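Local coordinates for protein ribokinase RBSK (Mycobacterium tuberculosis, PDB 3GO6) that probably catalyses the ATP- and magnesium-dependent phosphorylation of D-ribose at O-5, giving D-ribose 5-phosphate, at residues A71-S76 with N95-D100; C144-T149 with D169-V174; D37-P42 with V115-A120. All coordinates share one frame; numbering follows the deposited sequence.

Overall arrangement
Contacts 1 and 2 both belong to the large, mainly parallel sheet of the PfkB fold, whereas contact 3 lies in the four-stranded lid on the other side of the chain's centre. The centres of contacts 1 and 2 are about 14 Å apart, with strand 21-25 running between their strands 72-76 and 146-149. Contact 3 is about 33 Å from contact 1 and about 35 Å from contact 2, centre to centre. Bound ribose lies between lid and large sheet, about 10 Å from the Phe75 side chain, about 11 Å from that of Leu148 and about 11 Å from that of Val115.

Contact 1: residues A71-S76 with N95-D100; sequences AQVQFS and NAVGLD
At the edge of the large sheet of the PfkB fold, a single backbone bridge joins Gln74 of strand 72-76 to Gly98, in the loop that follows helix 83-94. Two backbone bonds make the bridge: Gly98 N donates to Val73 O at 3.0 Å, and Phe75 N donates to Gly98 O at 2.9 Å. Both are nearly straight at hydrogen, 169° and 172°, so Gly98 is gripped through its N-H and its carbonyl by the residues flanking Gln74. The loop starts from a Schellman motif that ends helix 83-94, with Ala96, of positive phi, as C-prime residue. A water adds a further link, bonded to Ala96 O at 2.6 Å and accepting from Val73 N.

On the buried side, Val97 CG1, anti to its own backbone N, packs against both Phe75 and Val73, meeting Phe75 CB at 3.5 Å and, more loosely, Val73 CG1 at 4.2 Å. Leu92 of the helix touches Phe75, Val97 and Leu99, and Ala63, Ala66 and Ala67 of helix 58-68 pack on Val73. Thus the strand and loop share an apolar layer with both helices.

The other side belongs to Gln74, whose chain bends at chi2 (-72°) and folds its amide back over Gly98. There OE1 lies 3.3 Å from Gly98 C; Gly98 O is also near, but two acceptors cannot hydrogen bond to each other. Back on the Val97 side, Leu99 reaches the Phe75 ring at its edge, near the ring plane, with CD2 of the leucine 4.0 Å from CD2 of the phenylalanine.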
loop_
_atom_site.group_PDB
_atom_site.type_symbol
_atom_site.label_atom_id
_atom_site.label_comp_id
_atom_site.label_asym_id
_atom_site.label_seq_id
_atom_site.Cartn_x
_atom_site.Cartn_y
_atom_site.Cartn_z
ATOM N N ALA A 71 6.550 -13.896 -28.248
ATOM C CA ALA A 71 8.001 -13.817 -28.210
ATOM C C ALA A 71 8.576 -14.892 -27.288
ATOM O O ALA A 71 7.893 -15.391 -26.383
ATOM C CB ALA A 71 8.476 -12.402 -27.748
ATOM N N GLN A 72 9.827 -15.254 -27.534
ATOM C CA GLN A 72 10.576 -16.050 -26.585
ATOM C C GLN A 72 11.329 -15.081 -25.689
ATOM O O GLN A 72 12.182 -14.335 -26.151
ATOM C CB GLN A 72 11.527 -17.014 -27.298
ATOM C CG GLN A 72 11.773 -18.277 -26.460
ATOM C CD GLN A 72 10.482 -19.085 -26.212
ATOM O OE1 GLN A 72 9.838 -19.555 -27.162
ATOM N NE2 GLN A 72 10.097 -19.232 -24.934
ATOM N N VAL A 73 10.988 -15.081 -24.405
ATOM C CA VAL A 73 11.392 -13.989 -23.516
ATOM C C VAL A 73 12.327 -14.450 -22.409
ATOM O O VAL A 73 12.091 -15.489 -21.776
ATOM C CB VAL A 73 10.160 -13.295 -22.889
ATOM C CG1 VAL A 73 10.587 -12.081 -22.042
ATOM C CG2 VAL A 73 9.158 -12.870 -23.983
ATOM N N GLN A 74 13.378 -13.667 -22.193
ATOM C CA GLN A 74 14.235 -13.762 -21.009
ATOM C C GLN A 74 14.110 -12.478 -20.191
ATOM O O GLN A 74 14.085 -11.371 -20.755
ATOM C CB GLN A 74 15.687 -13.927 -21.431
ATOM C CG GLN A 74 15.982 -15.285 -22.079
ATOM C CD GLN A 74 15.969 -16.430 -21.063
ATOM O OE1 GLN A 74 16.053 -16.223 -19.843
ATOM N NE2 GLN A 74 15.857 -17.647 -21.569
ATOM N N PHE A 75 14.021 -12.619 -18.870
ATOM C CA PHE A 75 13.994 -11.465 -17.985
ATOM C C PHE A 75 15.304 -11.433 -17.180
ATOM O O PHE A 75 15.769 -12.477 -16.681
ATOM C CB PHE A 75 12.748 -11.522 -17.095
ATOM C CG PHE A 75 12.683 -10.453 -16.038
ATOM C CD1 PHE A 75 12.430 -9.120 -16.380
ATOM C CD2 PHE A 75 12.860 -10.785 -14.687
ATOM C CE1 PHE A 75 12.361 -8.127 -15.391
ATOM C CE2 PHE A 75 12.797 -9.800 -13.680
ATOM C CZ PHE A 75 12.549 -8.464 -14.035
ATOM N N SER A 76 15.905 -10.254 -17.107
ATOM C CA SER A 76 17.051 -9.986 -16.251
ATOM C C SER A 76 16.645 -8.895 -15.262
ATOM O O SER A 76 16.300 -7.781 -15.656
ATOM C CB SER A 76 18.246 -9.539 -17.101
ATOM O OG SER A 76 19.369 -9.268 -16.265
ATOM N N ASN A 95 4.305 -17.777 -16.723
ATOM C CA ASN A 95 4.066 -17.094 -18.004
ATOM C C ASN A 95 5.136 -17.327 -19.068
ATOM O O ASN A 95 5.217 -16.585 -20.060
ATOM C CB ASN A 95 3.856 -15.591 -17.749
ATOM C CG ASN A 95 2.504 -15.308 -17.149
ATOM O OD1 ASN A 95 1.487 -15.358 -17.844
ATOM N ND2 ASN A 95 2.468 -15.037 -15.851
ATOM N N ALA A 96 5.947 -18.367 -18.858
ATOM C CA ALA A 96 7.013 -18.799 -19.790
ATOM C C ALA A 96 8.142 -17.784 -19.985
ATOM O O ALA A 96 8.802 -17.762 -21.036
ATOM C CB ALA A 96 6.421 -19.260 -21.162
ATOM N N VAL A 97 8.398 -16.968 -18.964
ATOM C CA VAL A 97 9.494 -16.008 -19.024
ATOM C C VAL A 97 10.695 -16.659 -18.354
ATOM O O VAL A 97 10.608 -17.083 -17.190
ATOM C CB VAL A 97 9.133 -14.675 -18.291
ATOM C CG1 VAL A 97 10.328 -13.754 -18.235
ATOM C CG2 VAL A 97 7.914 -13.966 -18.962
ATOM N N GLY A 98 11.807 -16.730 -19.075
ATOM C CA GLY A 98 13.046 -17.295 -18.537
ATOM C C GLY A 98 13.684 -16.414 -17.483
ATOM O O GLY A 98 13.658 -15.181 -17.609
ATOM N N LEU A 99 14.268 -17.054 -16.455
ATOM C CA LEU A 99 14.847 -16.356 -15.304
ATOM C C LEU A 99 16.329 -16.665 -15.017
ATOM O O LEU A 99 16.877 -16.249 -13.975
ATOM C CB LEU A 99 14.017 -16.668 -14.051
ATOM C CG LEU A 99 12.538 -16.276 -14.062
ATOM C CD1 LEU A 99 11.833 -16.717 -12.777
ATOM C CD2 LEU A 99 12.434 -14.763 -14.245
ATOM N N ASP A 100 17.005 -17.343 -15.938
ATOM C CA ASP A 100 18.385 -17.743 -15.659
ATOM C C ASP A 100 19.359 -16.578 -15.543
ATOM O O ASP A 100 20.417 -16.738 -14.963
ATOM C CB ASP A 100 18.883 -18.788 -16.654
ATOM C CG ASP A 100 17.997 -20.036 -16.677
ATOM O OD1 ASP A 100 17.431 -20.425 -15.617
ATOM O OD2 ASP A 100 17.837 -20.611 -17.770
HETATM O O HOH W 1 8.966 -16.896 -23.487
#

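Contact 2: residues C144-T149 with D169-V174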
loop_
_atom_site.group_PDB
_atom_site.type_symbol
_atom_site.label_atom_id
_atom_site.label_comp_id
_atom_site.label_asym_id
_atom_site.label_seq_id
_atom_site.Cartn_x
_atom_site.Cartn_y
_atom_site.Cartn_z
ATOM N N CYS A 144 19.658 -12.053 -28.247
ATOM C CA CYS A 144 18.328 -11.463 -28.388
ATOM C C CYS A 144 18.195 -10.666 -29.669
ATOM O O CYS A 144 19.188 -10.232 -30.260
ATOM C CB CYS A 144 17.895 -10.656 -27.153
ATOM S SG CYS A 144 18.572 -8.989 -26.990
ATOM N N ASP A 145 16.951 -10.523 -30.103
ATOM C CA ASP A 145 16.593 -9.711 -31.255
ATOM C C ASP A 145 16.222 -8.291 -30.801
ATOM O O ASP A 145 16.584 -7.300 -31.451
ATOM C CB ASP A 145 15.437 -10.389 -31.986
ATOM C CG ASP A 145 15.839 -11.752 -32.537
ATOM O OD1 ASP A 145 16.973 -11.859 -33.053
ATOM O OD2 ASP A 145 15.050 -12.703 -32.429
ATOM N N VAL A 146 15.519 -8.207 -29.668
ATOM C CA VAL A 146 15.127 -6.912 -29.086
ATOM C C VAL A 146 15.465 -6.884 -27.591
ATOM O O VAL A 146 15.066 -7.786 -26.847
ATOM C CB VAL A 146 13.606 -6.647 -29.259
ATOM C CG1 VAL A 146 13.197 -5.289 -28.640
ATOM C CG2 VAL A 146 13.189 -6.699 -30.738
ATOM N N LEU A 147 16.218 -5.871 -27.171
ATOM C CA LEU A 147 16.344 -5.546 -25.749
ATOM C C LEU A 147 15.249 -4.543 -25.371
ATOM O O LEU A 147 15.099 -3.515 -26.017
ATOM C CB LEU A 147 17.721 -4.952 -25.413
ATOM C CG LEU A 147 17.765 -4.157 -24.088
ATOM C CD1 LEU A 147 17.833 -5.048 -22.864
ATOM C CD2 LEU A 147 18.867 -3.139 -24.069
ATOM N N LEU A 148 14.464 -4.854 -24.343
ATOM C CA LEU A 148 13.510 -3.889 -23.827
ATOM C C LEU A 148 13.860 -3.564 -22.370
ATOM O O LEU A 148 14.016 -4.471 -21.529
ATOM C CB LEU A 148 12.075 -4.431 -23.986
ATOM C CG LEU A 148 10.934 -3.639 -23.345
ATOM C CD1 LEU A 148 10.833 -2.228 -23.929
ATOM C CD2 LEU A 148 9.611 -4.391 -23.479
ATOM N N THR A 149 13.992 -2.277 -22.070
ATOM C CA THR A 149 14.382 -1.853 -20.733
ATOM C C THR A 149 13.560 -0.639 -20.279
ATOM O O THR A 149 12.920 0.013 -21.106
ATOM C CB THR A 149 15.927 -1.606 -20.661
ATOM O OG1 THR A 149 16.351 -1.572 -19.298
ATOM C CG2 THR A 149 16.318 -0.315 -21.351
ATOM N N ASP A 169 23.930 -6.076 -32.552
ATOM C CA ASP A 169 22.904 -5.565 -33.481
ATOM C C ASP A 169 21.461 -5.952 -33.118
ATOM O O ASP A 169 20.627 -6.161 -34.000
ATOM C CB ASP A 169 23.246 -5.869 -34.962
ATOM C CG ASP A 169 22.389 -5.050 -35.967
ATOM O OD1 ASP A 169 22.174 -3.818 -35.766
ATOM O OD2 ASP A 169 21.924 -5.650 -36.975
ATOM N N ALA A 170 21.180 -6.022 -31.815
ATOM C CA ALA A 170 19.801 -6.111 -31.317
ATOM C C ALA A 170 19.167 -4.725 -31.275
ATOM O O ALA A 170 19.863 -3.719 -31.075
ATOM C CB ALA A 170 19.777 -6.721 -29.941
ATOM N N VAL A 171 17.848 -4.672 -31.435
ATOM C CA VAL A 171 17.111 -3.428 -31.237
ATOM C C VAL A 171 17.200 -2.944 -29.772
ATOM O O VAL A 171 16.919 -3.701 -28.845
ATOM C CB VAL A 171 15.629 -3.595 -31.630
ATOM C CG1 VAL A 171 14.833 -2.304 -31.335
ATOM C CG2 VAL A 171 15.510 -3.996 -33.096
ATOM N N VAL A 172 17.587 -1.686 -29.573
ATOM C CA VAL A 172 17.544 -1.078 -28.247
ATOM C C VAL A 172 16.209 -0.336 -28.086
ATOM O O VAL A 172 15.966 0.683 -28.726
ATOM C CB VAL A 172 18.741 -0.141 -27.967
ATOM C CG1 VAL A 172 18.584 0.516 -26.612
ATOM C CG2 VAL A 172 20.067 -0.922 -28.033
ATOM N N MET A 173 15.355 -0.864 -27.212
ATOM C CA MET A 173 14.027 -0.305 -26.983
ATOM C C MET A 173 13.885 0.082 -25.513
ATOM O O MET A 173 14.039 -0.768 -24.617
ATOM C CB MET A 173 12.968 -1.336 -27.411
ATOM C CG MET A 173 11.498 -0.846 -27.326
ATOM S SD MET A 173 10.291 -2.085 -27.879
ATOM C CE MET A 173 10.543 -2.040 -29.655
ATOM N N VAL A 174 13.618 1.360 -25.260
ATOM C CA VAL A 174 13.571 1.892 -23.910
ATOM C C VAL A 174 12.186 2.435 -23.620
ATOM O O VAL A 174 11.654 3.266 -24.368
ATOM C CB VAL A 174 14.643 3.011 -23.683
ATOM C CG1 VAL A 174 14.573 3.588 -22.252
ATOM C CG2 VAL A 174 16.040 2.473 -23.983
#
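Val171 N donates to Asp145 O at 2.9 Å, the first of four backbone hydrogen bonds that join the two segments in parallel register. Leu147 then uses both its polar backbone atoms on the same neighbouring strand, on either side of Val172: its N donates to Val171 O at 2.8 Å, and its O accepts from Met173 N. Thr149 N closes the series on Met173 O at 3.0 Å. The last three donors approach almost in line with the acceptor's C=O bond, while Val171 N is tilted 24° from the carbonyl plane of Asp145. Met173 O also receives a CA-H...O contact from Leu148 CA at 3.3 Å. Two side chains turn their polar groups to the adjoining strand 21-25: Asp145 forms a salt bridge with Arg21, and Thr149 OG1 bonds to Val25 O.

Val146, Leu148, Val171 and Met173 share one face of the sheet. Met173 extends with CG anti to its backbone N (chi1 -176°), bringing CG to 3.7 Å from Leu148 CD1; Met173 CB lies 4.1 Å from Val146 CG1. Val146 and Val171 run alongside each other in the same direction. Ala255 of helix 246-257 covers Val146, Leu148 and Met173.

Leu147, Thr149, Val172 and Val174 occupy the other face, where the CG2 methyls of Thr149 and Val174 meet at 3.8 Å. Helix 155-167 packs here, with Ala165 on Leu147, Ala158 on Thr149 and Ala162 on Val172. Strand 146-149, this helix and strand 171-175 form a classic beta-alpha-beta crossover unit in the central sheet of the ribokinase fold.

Contact 3: residues D37-P42 with V115-A120; sequences DALPRP and VVDASA
Leu39 lays its forked end against Val115 and Asp117, two residues whose side chains leave strand 110-116 and its extension toward the segment 37-42. Leu39 and Val115 pass alongside with reversed directions, Leu39 CD2 meeting Val115 CG1 at 3.8 Å. The Leu39 and Asp117 side chains cross at a slant, with Asp117 OD2 3.6 Å from Leu39 CG, at the fork, and 3.8 Å from Leu39 CD1.

Asp117 CG sits between its backbone N and carbonyl carbon (chi1 73°), with OD1 engaged within the turn. Ser119 OG meets OD1 at 2.7 Å from the syn side, whereas Ser119 N approaches from above the carboxylate plane at 2.9 Å. Two donors from Ser119 thus grip OD1, Glu121 N adds a weak bond, and OD2 faces Leu39.

Across the contact, Ala118 N donates to Asp37 O at 3.0 Å, and Ala118 CB rests against Asp37 OD1, 3.7 Å away. From the second subunit, Pro42 packs on Leu39, Thr123 on Pro40 and Leu125 on Val115, placing this surface contact at the dimer interface. An Asx turn superposed on a type I beta turn, Asp117 to Ala120, follows strand 110-116 in the beta-sheet lid of a ribokinase dimer.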
loop_
_atom_site.group_PDB
_atom_site.type_symbol
_atom_site.label_atom_id
_atom_site.label_comp_id
_atom_site.label_asym_id
_atom_site.label_seq_id
_atom_site.Cartn_x
_atom_site.Cartn_y
_atom_site.Cartn_z
ATOM N N ASP A 37 -12.838 5.966 -5.237
ATOM C CA ASP A 37 -13.690 6.823 -6.066
ATOM C C ASP A 37 -12.846 7.921 -6.724
ATOM O O ASP A 37 -12.822 8.053 -7.942
ATOM C CB ASP A 37 -14.821 7.437 -5.240
ATOM C CG ASP A 37 -15.760 8.272 -6.096
ATOM O OD1 ASP A 37 -16.331 7.726 -7.082
ATOM O OD2 ASP A 37 -15.889 9.482 -5.805
ATOM N N ALA A 38 -12.115 8.665 -5.902
ATOM C CA ALA A 38 -11.214 9.715 -6.368
ATOM C C ALA A 38 -9.788 9.490 -5.841
ATOM O O ALA A 38 -9.600 9.071 -4.693
ATOM C CB ALA A 38 -11.721 11.079 -5.906
ATOM N N LEU A 39 -8.788 9.792 -6.662
ATOM C CA LEU A 39 -7.399 9.754 -6.186
ATOM C C LEU A 39 -7.221 10.693 -4.988
ATOM O O LEU A 39 -7.736 11.825 -5.000
ATOM C CB LEU A 39 -6.422 10.137 -7.308
ATOM C CG LEU A 39 -6.467 9.284 -8.578
ATOM C CD1 LEU A 39 -5.657 9.935 -9.694
ATOM C CD2 LEU A 39 -5.962 7.840 -8.330
ATOM N N PRO A 40 -6.490 10.234 -3.943
ATOM C CA PRO A 40 -6.244 11.107 -2.782
ATOM C C PRO A 40 -5.454 12.366 -3.166
ATOM O O PRO A 40 -4.557 12.311 -4.017
ATOM C CB PRO A 40 -5.405 10.230 -1.834
ATOM C CG PRO A 40 -5.605 8.806 -2.309
ATOM C CD PRO A 40 -5.856 8.902 -3.788
ATOM N N ARG A 41 -5.812 13.494 -2.555
ATOM C CA ARG A 41 -5.072 14.738 -2.729
ATOM C C ARG A 41 -4.164 14.918 -1.525
ATOM O O ARG A 41 -4.388 14.293 -0.500
ATOM C CB ARG A 41 -6.037 15.925 -2.885
ATOM C CG ARG A 41 -6.719 15.964 -4.250
ATOM C CD ARG A 41 -8.003 16.799 -4.215
ATOM N NE ARG A 41 -8.985 16.192 -3.324
ATOM C CZ ARG A 41 -10.246 16.597 -3.187
ATOM N NH1 ARG A 41 -10.711 17.636 -3.879
ATOM N NH2 ARG A 41 -11.048 15.955 -2.336
ATOM N N PRO A 42 -3.115 15.750 -1.650
ATOM C CA PRO A 42 -2.198 15.922 -0.529
ATOM C C PRO A 42 -2.917 16.277 0.775
ATOM O O PRO A 42 -3.832 17.110 0.774
ATOM C CB PRO A 42 -1.288 17.059 -0.998
ATOM C CG PRO A 42 -1.283 16.927 -2.474
ATOM C CD PRO A 42 -2.689 16.541 -2.820
ATOM N N VAL A 115 -3.095 2.994 -7.593
ATOM C CA VAL A 115 -4.416 3.461 -7.178
ATOM C C VAL A 115 -5.249 3.726 -8.442
ATOM O O VAL A 115 -4.781 4.401 -9.359
ATOM C CB VAL A 115 -4.315 4.732 -6.310
ATOM C CG1 VAL A 115 -5.704 5.083 -5.698
ATOM C CG2 VAL A 115 -3.286 4.535 -5.209
ATOM N N VAL A 116 -6.464 3.178 -8.484
ATOM C CA VAL A 116 -7.304 3.224 -9.697
ATOM C C VAL A 116 -8.604 3.897 -9.267
ATOM O O VAL A 116 -9.224 3.470 -8.286
ATOM C CB VAL A 116 -7.573 1.808 -10.272
ATOM C CG1 VAL A 116 -8.471 1.860 -11.531
ATOM C CG2 VAL A 116 -6.240 1.110 -10.584
ATOM N N ASP A 117 -8.963 4.976 -9.963
ATOM C CA ASP A 117 -10.153 5.767 -9.602
ATOM C C ASP A 117 -11.385 5.426 -10.457
ATOM O O ASP A 117 -11.357 4.509 -11.296
ATOM C CB ASP A 117 -9.844 7.292 -9.573
ATOM C CG ASP A 117 -9.653 7.921 -10.979
ATOM O OD1 ASP A 117 -10.094 7.362 -12.004
ATOM O OD2 ASP A 117 -9.059 9.022 -11.053
ATOM N N ALA A 118 -12.472 6.163 -10.229
ATOM C CA ALA A 118 -13.745 5.888 -10.904
ATOM C C ALA A 118 -13.718 6.023 -12.433
ATOM O O ALA A 118 -14.527 5.392 -13.128
ATOM C CB ALA A 118 -14.858 6.749 -10.286
ATOM N N SER A 119 -12.798 6.827 -12.963
ATOM C CA SER A 119 -12.668 6.980 -14.410
ATOM C C SER A 119 -11.713 5.952 -15.056
ATOM O O SER A 119 -11.429 6.033 -16.266
ATOM C CB SER A 119 -12.188 8.390 -14.742
ATOM O OG SER A 119 -10.844 8.549 -14.307
ATOM N N ALA A 120 -11.228 5.002 -14.247
ATOM C CA ALA A 120 -10.222 3.996 -14.644
ATOM C C ALA A 120 -8.799 4.544 -14.802
ATOM O O ALA A 120 -7.893 3.813 -15.209
ATOM C CB ALA A 120 -10.653 3.211 -15.905
#